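Local coordinates for ubiquitin conjugating enzyme (Agrocybe aegerita, PDB 3WE5), which probably accepts activated ubiquitin as a thioester on a cysteine and passes it on toward substrate proteins, as an E2 ubiquitin-conjugating enzyme, at residues Gln82-Val94 / Asn109-Pro123. Numbering follows the deposited sequence.
Sequences QYPISSPAVQFVV and NGHICASILGSEWSP
The indole of W121 lies flat against S87 and P88, with S87 CA 3.5 Å from the centroid of its five-membered ring and P88 CD 3.5 Å from that of the six-membered ring, two CH-pi contacts on one face. With CG anti to the backbone N (chi1 173°), NE1 reaches across and donates to P84 O at 2.9 Å. That oxygen lies nearly in the indole plane, with the donor 37° out of the carbonyl plane; this bond and the CH groups over one face together limit turning of the indole. The Y83 ring meets W121 rim to rim, planes 39° apart, and its hydroxyl bonds E32 of helix 24-39. P123 CB packs on P84 CG at 4.1 Å, the rings crossing at about a right angle.

Farther along, L117 brings CD2 to 3.6 Å from V90 CG2, and I112 sets CD1 between V90 CG1 and F92, 3.7 Å from F92 CD2. Helix 127-140 packs on I112 through L134 and on W121 through V130. At the far end, F92 N donates to G110 O at 2.8 Å beside the N109 Asx turn, and water links F92 O to N109 O.

In this E2 (UBC) fold, the loop after edge strand 89-92, where E2 enzymes carry the active-site cysteine, runs back along it. Direct bonds cross near both ends of 109-123; between, S87 OG donates to a water on P88 O and L117 O and accepts from one on G118 O, and another joins V90 O to I112 N, leaving the middle to solvent and apolar side chains.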
ATOM      1  N   GLN A  82     -20.195  21.795  -5.472  1.00 20.49           N
ATOM      2  CA  GLN A  82     -21.151  20.694  -5.453  1.00 19.18           C
ATOM      3  C   GLN A  82     -21.199  19.946  -4.111  1.00 17.83           C
ATOM      4  O   GLN A  82     -21.986  19.022  -3.955  1.00 16.73           O
ATOM      5  CB  GLN A  82     -20.877  19.704  -6.585  1.00 21.51           C
ATOM      6  CG  GLN A  82     -21.222  20.257  -7.982  1.00 30.19           C
ATOM      7  CD  GLN A  82     -20.220  21.292  -8.455  1.00 34.24           C
ATOM      8  OE1 GLN A  82     -20.552  22.462  -8.606  1.00 39.12           O
ATOM      9  NE2 GLN A  82     -18.983  20.862  -8.683  1.00 37.66           N
ATOM     10  N   TYR A  83     -20.394  20.357  -3.134  1.00 15.16           N
ATOM     11  CA  TYR A  83     -20.505  19.767  -1.785  1.00 18.46           C
ATOM     12  C   TYR A  83     -21.936  20.010  -1.287  1.00 13.38           C
ATOM     13  O   TYR A  83     -22.507  21.080  -1.491  1.00 15.55           O
ATOM     14  CB  TYR A  83     -19.471  20.405  -0.831  1.00 14.74           C
ATOM     15  CG  TYR A  83     -19.430  19.744   0.540  1.00 14.52           C
ATOM     16  CD1 TYR A  83     -18.668  18.617   0.743  1.00 15.34           C
ATOM     17  CD2 TYR A  83     -20.169  20.247   1.610  1.00 20.84           C
ATOM     18  CE1 TYR A  83     -18.614  17.989   1.974  1.00 13.68           C
ATOM     19  CE2 TYR A  83     -20.141  19.605   2.867  1.00 14.15           C
ATOM     20  CZ  TYR A  83     -19.351  18.490   3.025  1.00 12.52           C
ATOM     21  OH  TYR A  83     -19.284  17.837   4.248  1.00 17.09           O
ATOM     22  N   PRO A  84     -22.559  19.028  -0.605  1.00 12.99           N
ATOM     23  CA  PRO A  84     -22.024  17.754  -0.111  1.00 15.51           C
ATOM     24  C   PRO A  84     -22.267  16.578  -1.059  1.00 15.08           C
ATOM     25  O   PRO A  84     -22.058  15.437  -0.662  1.00 14.03           O
ATOM     26  CB  PRO A  84     -22.835  17.564   1.170  1.00 13.13           C
ATOM     27  CG  PRO A  84     -24.210  18.058   0.763  1.00 15.94           C
ATOM     28  CD  PRO A  84     -23.923  19.276  -0.095  1.00 13.88           C
ATOM     29  N   ILE A  85     -22.706  16.840  -2.289  1.00 12.54           N
ATOM     30  CA  ILE A  85     -22.871  15.756  -3.241  1.00 14.86           C
ATOM     31  C   ILE A  85     -21.495  15.276  -3.681  1.00 19.13           C
ATOM     32  O   ILE A  85     -21.227  14.070  -3.680  1.00 18.79           O
ATOM     33  CB  ILE A  85     -23.764  16.164  -4.445  1.00 13.62           C
ATOM     34  CG1 ILE A  85     -25.093  16.747  -3.950  1.00 16.04           C
ATOM     35  CG2 ILE A  85     -23.896  14.974  -5.407  1.00 17.18           C
ATOM     36  CD1 ILE A  85     -25.911  15.867  -2.973  1.00 23.36           C
ATOM     37  N   SER A  86     -20.599  16.210  -4.019  1.00 17.17           N
ATOM     38  CA  SER A  86     -19.201  15.858  -4.239  1.00 14.91           C
ATOM     39  C   SER A  86     -18.502  15.676  -2.901  1.00 17.28           C
ATOM     40  O   SER A  86     -18.824  16.366  -1.928  1.00 18.63           O
ATOM     41  CB  SER A  86     -18.485  16.946  -5.020  1.00 23.02           C
ATOM     42  OG  SER A  86     -18.732  18.198  -4.420  1.00 22.76           O
ATOM     43  N   SER A  87     -17.551  14.752  -2.866  1.00 17.78           N
ATOM     44  CA  SER A  87     -16.771  14.531  -1.660  1.00 14.79           C
ATOM     45  C   SER A  87     -15.828  15.714  -1.472  1.00 18.02           C
ATOM     46  O   SER A  87     -15.392  16.338  -2.457  1.00 16.25           O
ATOM     47  CB  SER A  87     -15.944  13.259  -1.820  1.00 18.10           C
ATOM     48  OG  SER A  87     -15.143  13.350  -2.974  1.00 22.64           O
ATOM     49  N   PRO A  88     -15.488  16.022  -0.210  1.00 16.75           N
ATOM     50  CA  PRO A  88     -14.394  16.972   0.007  1.00 17.84           C
ATOM     51  C   PRO A  88     -13.060  16.398  -0.466  1.00 14.09           C
ATOM     52  O   PRO A  88     -12.850  15.181  -0.442  1.00 14.99           O
ATOM     53  CB  PRO A  88     -14.376  17.137   1.536  1.00 18.58           C
ATOM     54  CG  PRO A  88     -14.886  15.792   2.056  1.00 18.92           C
ATOM     55  CD  PRO A  88     -15.928  15.356   1.034  1.00 13.50           C
ATOM     56  N   ALA A  89     -12.145  17.282  -0.881  1.00 13.43           N
ATOM     57  CA  ALA A  89     -10.779  16.882  -1.185  1.00 12.37           C
ATOM     58  C   ALA A  89     -10.019  16.969   0.129  1.00 13.41           C
ATOM     59  O   ALA A  89      -9.966  18.026   0.754  1.00 14.74           O
ATOM     60  CB  ALA A  89     -10.181  17.813  -2.194  1.00 18.12           C
ATOM     61  N   VAL A  90      -9.480  15.850   0.575  1.00 12.85           N
ATOM     62  CA  VAL A  90      -8.908  15.778   1.922  1.00 15.45           C
ATOM     63  C   VAL A  90      -7.469  15.263   1.882  1.00 12.30           C
ATOM     64  O   VAL A  90      -7.178  14.238   1.253  1.00 16.06           O
ATOM     65  CB  VAL A  90      -9.773  14.837   2.795  1.00 10.39           C
ATOM     66  CG1 VAL A  90      -9.220  14.787   4.229  1.00 16.56           C
ATOM     67  CG2 VAL A  90     -11.210  15.297   2.825  1.00 10.79           C
ATOM     68  N   GLN A  91      -6.555  15.973   2.547  1.00 11.75           N
ATOM     69  CA  GLN A  91      -5.158  15.573   2.572  1.00 17.90           C
ATOM     70  C   GLN A  91      -4.486  16.075   3.849  1.00 12.31           C
ATOM     71  O   GLN A  91      -4.891  17.104   4.428  1.00 13.06           O
ATOM     72  CB  GLN A  91      -4.431  16.106   1.332  1.00 17.64           C
ATOM     73  CG  GLN A  91      -4.385  17.621   1.269  1.00 16.92           C
ATOM     74  CD  GLN A  91      -4.356  18.135  -0.164  1.00 22.47           C
ATOM     75  OE1 GLN A  91      -5.401  18.429  -0.751  1.00 24.26           O
ATOM     76  NE2 GLN A  91      -3.161  18.248  -0.730  1.00 22.67           N
ATOM     77  N   PHE A  92      -3.482  15.331   4.300  1.00 16.07           N
ATOM     78  CA  PHE A  92      -2.630  15.820   5.371  1.00 15.41           C
ATOM     79  C   PHE A  92      -1.736  16.889   4.766  1.00 15.98           C
ATOM     80  O   PHE A  92      -1.283  16.761   3.610  1.00 17.64           O
ATOM     81  CB  PHE A  92      -1.816  14.680   5.997  1.00 19.37           C
ATOM     82  CG  PHE A  92      -2.646  13.749   6.853  1.00 14.92           C
ATOM     83  CD1 PHE A  92      -3.013  14.113   8.146  1.00 16.83           C
ATOM     84  CD2 PHE A  92      -3.104  12.534   6.349  1.00 13.81           C
ATOM     85  CE1 PHE A  92      -3.807  13.263   8.948  1.00 18.33           C
ATOM     86  CE2 PHE A  92      -3.883  11.671   7.146  1.00 19.15           C
ATOM     87  CZ  PHE A  92      -4.237  12.031   8.442  1.00 16.19           C
ATOM     88  N   VAL A  93      -1.507  17.941   5.545  1.00 16.43           N
ATOM     89  CA  VAL A  93      -0.658  19.062   5.148  1.00 20.88           C
ATOM     90  C   VAL A  93       0.821  18.720   5.306  1.00 22.17           C
ATOM     91  O   VAL A  93       1.258  18.163   6.328  1.00 20.33           O
ATOM     92  CB  VAL A  93      -1.028  20.329   5.924  1.00 20.39           C
ATOM     93  CG1 VAL A  93      -0.062  21.486   5.604  1.00 19.93           C
ATOM     94  CG2 VAL A  93      -2.437  20.743   5.582  1.00 15.10           C
ATOM     95  N   VAL A  94       1.595  19.019   4.269  1.00 20.45           N
ATOM     96  CA  VAL A  94       3.024  18.711   4.321  1.00 21.72           C
ATOM     97  C   VAL A  94       3.873  19.939   4.041  1.00 25.92           C
ATOM     98  O   VAL A  94       5.054  19.815   3.675  1.00 27.71           O
ATOM     99  CB  VAL A  94       3.409  17.554   3.374  1.00 24.42           C
ATOM    100  CG1 VAL A  94       2.753  16.268   3.827  1.00 21.72           C
ATOM    101  CG2 VAL A  94       3.023  17.872   1.921  1.00 23.67           C
ATOM    102  N   ASN A 109       3.120  12.859   0.102  1.00 21.71           N
ATOM    103  CA  ASN A 109       2.662  14.186  -0.245  1.00 24.72           C
ATOM    104  C   ASN A 109       1.377  14.545   0.494  1.00 26.33           C
ATOM    105  O   ASN A 109       0.795  15.595   0.250  1.00 21.83           O
ATOM    106  CB  ASN A 109       2.465  14.327  -1.758  1.00 27.41           C
ATOM    107  CG  ASN A 109       1.280  13.531  -2.279  1.00 24.94           C
ATOM    108  OD1 ASN A 109       0.737  12.661  -1.591  1.00 21.67           O
ATOM    109  ND2 ASN A 109       0.889  13.811  -3.518  1.00 26.03           N
ATOM    110  N   GLY A 110       0.920  13.659   1.375  1.00 22.47           N
ATOM    111  CA  GLY A 110      -0.255  13.954   2.193  1.00 21.63           C
ATOM    112  C   GLY A 110      -1.575  13.451   1.644  1.00 21.48           C
ATOM    113  O   GLY A 110      -2.589  13.448   2.363  1.00 17.15           O
ATOM    114  N   HIS A 111      -1.587  13.034   0.379  1.00 19.64           N
ATOM    115  CA  HIS A 111      -2.811  12.517  -0.224  1.00 19.83           C
ATOM    116  C   HIS A 111      -3.211  11.223   0.466  1.00 19.33           C
ATOM    117  O   HIS A 111      -2.357  10.463   0.932  1.00 18.72           O
ATOM    118  CB  HIS A 111      -2.606  12.265  -1.714  1.00 18.93           C
ATOM    119  CG  HIS A 111      -2.456  13.520  -2.512  1.00 22.92           C
ATOM    120  ND1 HIS A 111      -2.524  13.534  -3.887  1.00 29.02           N
ATOM    121  CD2 HIS A 111      -2.261  14.803  -2.128  1.00 26.22           C
ATOM    122  CE1 HIS A 111      -2.372  14.776  -4.318  1.00 30.39           C
ATOM    123  NE2 HIS A 111      -2.211  15.565  -3.271  1.00 31.36           N
ATOM    124  N   ILE A 112      -4.510  10.969   0.523  1.00 16.82           N
ATOM    125  CA  ILE A 112      -5.024   9.848   1.309  1.00 22.14           C
ATOM    126  C   ILE A 112      -5.819   8.886   0.439  1.00 20.47           C
ATOM    127  O   ILE A 112      -6.683   9.313  -0.323  1.00 22.01           O
ATOM    128  CB  ILE A 112      -5.954  10.358   2.425  1.00 19.39           C
ATOM    129  CG1 ILE A 112      -5.210  11.315   3.369  1.00 14.05           C
ATOM    130  CG2 ILE A 112      -6.597   9.184   3.179  1.00 21.22           C
ATOM    131  CD1 ILE A 112      -6.134  12.184   4.225  1.00 15.40           C
ATOM    132  N   CYS A 113      -5.532   7.594   0.547  1.00 18.52           N
ATOM    133  CA  CYS A 113      -6.387   6.577  -0.078  1.00 20.21           C
ATOM    134  C   CYS A 113      -7.366   5.999   0.952  1.00 29.92           C
ATOM    135  O   CYS A 113      -7.002   5.169   1.783  1.00 27.00           O
ATOM    136  CB  CYS A 113      -5.529   5.461  -0.681  1.00 32.77           C
ATOM    137  SG  CYS A 113      -6.480   4.266  -1.660  1.00 45.95           S
ATOM    138  N   ALA A 114      -8.611   6.451   0.918  1.00 20.23           N
ATOM    139  CA  ALA A 114      -9.611   5.949   1.856  1.00 22.88           C
ATOM    140  C   ALA A 114     -10.944   5.950   1.148  1.00 21.87           C
ATOM    141  O   ALA A 114     -11.248   6.883   0.410  1.00 25.72           O
ATOM    142  CB  ALA A 114      -9.675   6.816   3.092  1.00 24.79           C
ATOM    143  N   SER A 115     -11.730   4.893   1.356  1.00 22.33           N
ATOM    144  CA  SER A 115     -13.010   4.743   0.665  1.00 24.74           C
ATOM    145  C   SER A 115     -14.017   5.860   0.948  1.00 20.49           C
ATOM    146  O   SER A 115     -14.796   6.229   0.060  1.00 22.60           O
ATOM    147  CB  SER A 115     -13.619   3.362   0.945  1.00 29.07           C
ATOM    148  OG  SER A 115     -13.714   3.104   2.338  1.00 36.78           O
ATOM    149  N   ILE A 116     -13.980   6.416   2.161  1.00 18.68           N
ATOM    150  CA  ILE A 116     -14.840   7.541   2.525  1.00 18.70           C
ATOM    151  C   ILE A 116     -14.615   8.749   1.619  1.00 22.23           C
ATOM    152  O   ILE A 116     -15.517   9.582   1.463  1.00 22.78           O
ATOM    153  CB  ILE A 116     -14.643   7.938   4.021  1.00 15.38           C
ATOM    154  CG1 ILE A 116     -15.769   8.841   4.514  1.00 18.72           C
ATOM    155  CG2 ILE A 116     -13.290   8.581   4.262  1.00 25.30           C
ATOM    156  CD1 ILE A 116     -15.801   8.996   6.028  1.00 25.37           C
ATOM    157  N   LEU A 117     -13.428   8.847   1.021  1.00 17.41           N
ATOM    158  CA  LEU A 117     -13.106   9.996   0.155  1.00 15.59           C
ATOM    159  C   LEU A 117     -13.425   9.701  -1.304  1.00 20.62           C
ATOM    160  O   LEU A 117     -13.342  10.584  -2.151  1.00 23.16           O
ATOM    161  CB  LEU A 117     -11.638  10.379   0.290  1.00 13.32           C
ATOM    162  CG  LEU A 117     -11.205  10.672   1.720  1.00 18.48           C
ATOM    163  CD1 LEU A 117      -9.716  10.975   1.787  1.00 16.59           C
ATOM    164  CD2 LEU A 117     -12.014  11.824   2.282  1.00 18.96           C
ATOM    165  N   GLY A 118     -13.780   8.451  -1.593  1.00 23.81           N
ATOM    166  CA  GLY A 118     -14.075   8.046  -2.959  1.00 25.97           C
ATOM    167  C   GLY A 118     -15.454   7.431  -3.134  1.00 28.27           C
ATOM    168  O   GLY A 118     -16.477   8.095  -2.941  1.00 24.81           O
ATOM    169  N   SER A 119     -15.472   6.151  -3.508  1.00 25.88           N
ATOM    170  CA  SER A 119     -16.712   5.419  -3.780  1.00 31.62           C
ATOM    171  C   SER A 119     -17.697   5.393  -2.611  1.00 29.73           C
ATOM    172  O   SER A 119     -18.904   5.255  -2.819  1.00 36.29           O
ATOM    173  CB  SER A 119     -16.374   3.974  -4.152  1.00 22.83           C
ATOM    174  OG  SER A 119     -15.947   3.269  -2.987  1.00 35.80           O
ATOM    175  N   GLU A 120     -17.197   5.488  -1.382  1.00 23.20           N
ATOM    176  CA  GLU A 120     -18.082   5.415  -0.228  1.00 20.93           C
ATOM    177  C   GLU A 120     -18.462   6.779   0.380  1.00 19.23           C
ATOM    178  O   GLU A 120     -19.136   6.841   1.415  1.00 23.30           O
ATOM    179  CB  GLU A 120     -17.497   4.464   0.811  1.00 26.96           C
ATOM    180  CG  GLU A 120     -17.032   3.170   0.162  1.00 43.53           C
ATOM    181  CD  GLU A 120     -17.405   1.937   0.944  1.00 56.36           C
ATOM    182  OE1 GLU A 120     -18.201   1.128   0.420  1.00 63.76           O
ATOM    183  OE2 GLU A 120     -16.892   1.764   2.069  1.00 60.08           O
ATOM    184  N   TRP A 121     -18.033   7.875  -0.253  1.00 22.96           N
ATOM    185  CA  TRP A 121     -18.565   9.181   0.144  1.00 18.66           C
ATOM    186  C   TRP A 121     -20.083   9.190  -0.023  1.00 18.90           C
ATOM    187  O   TRP A 121     -20.621   8.624  -0.984  1.00 19.91           O
ATOM    188  CB  TRP A 121     -17.940  10.337  -0.667  1.00 19.36           C
ATOM    189  CG  TRP A 121     -18.640  11.632  -0.343  1.00 15.57           C
ATOM    190  CD1 TRP A 121     -19.543  12.291  -1.116  1.00 13.42           C
ATOM    191  CD2 TRP A 121     -18.537  12.375   0.879  1.00 14.26           C
ATOM    192  NE1 TRP A 121     -20.007  13.401  -0.454  1.00 15.66           N
ATOM    193  CE2 TRP A 121     -19.391  13.482   0.767  1.00 15.15           C
ATOM    194  CE3 TRP A 121     -17.782  12.218   2.049  1.00 19.35           C
ATOM    195  CZ2 TRP A 121     -19.538  14.428   1.793  1.00 14.95           C
ATOM    196  CZ3 TRP A 121     -17.926  13.157   3.059  1.00 17.73           C
ATOM    197  CH2 TRP A 121     -18.790  14.244   2.928  1.00 19.13           C
ATOM    198  N   SER A 122     -20.776   9.814   0.919  1.00 16.26           N
ATOM    199  CA  SER A 122     -22.208  10.082   0.786  1.00 21.51           C
ATOM    200  C   SER A 122     -22.475  11.421   1.433  1.00 18.80           C
ATOM    201  O   SER A 122     -21.801  11.773   2.387  1.00 16.24           O
ATOM    202  CB  SER A 122     -23.024   8.994   1.483  1.00 18.86           C
ATOM    203  OG  SER A 122     -24.385   9.392   1.632  1.00 19.62           O
ATOM    204  N   PRO A 123     -23.462  12.184   0.928  1.00 17.23           N
ATOM    205  CA  PRO A 123     -23.828  13.433   1.611  1.00 20.81           C
ATOM    206  C   PRO A 123     -24.350  13.202   3.038  1.00 13.85           C
ATOM    207  O   PRO A 123     -24.451  14.161   3.783  1.00 15.15           O
ATOM    208  CB  PRO A 123     -24.976  13.991   0.751  1.00 17.64           C
ATOM    209  CG  PRO A 123     -24.879  13.264  -0.561  1.00 23.80           C
ATOM    210  CD  PRO A 123     -24.267  11.939  -0.283  1.00 15.27           C
TER
HETATM  211  O   HOH W   1     -12.232  12.991  -2.194  1.00 24.51           O
HETATM  212  O   HOH W   2     -16.412  10.811  -4.224  1.00 36.80           O
HETATM  213  O   HOH W   3      -6.286  12.725  -0.702  1.00 23.51           O
HETATM  214  O   HOH W   4      -0.949  17.721   1.180  1.00 23.35           O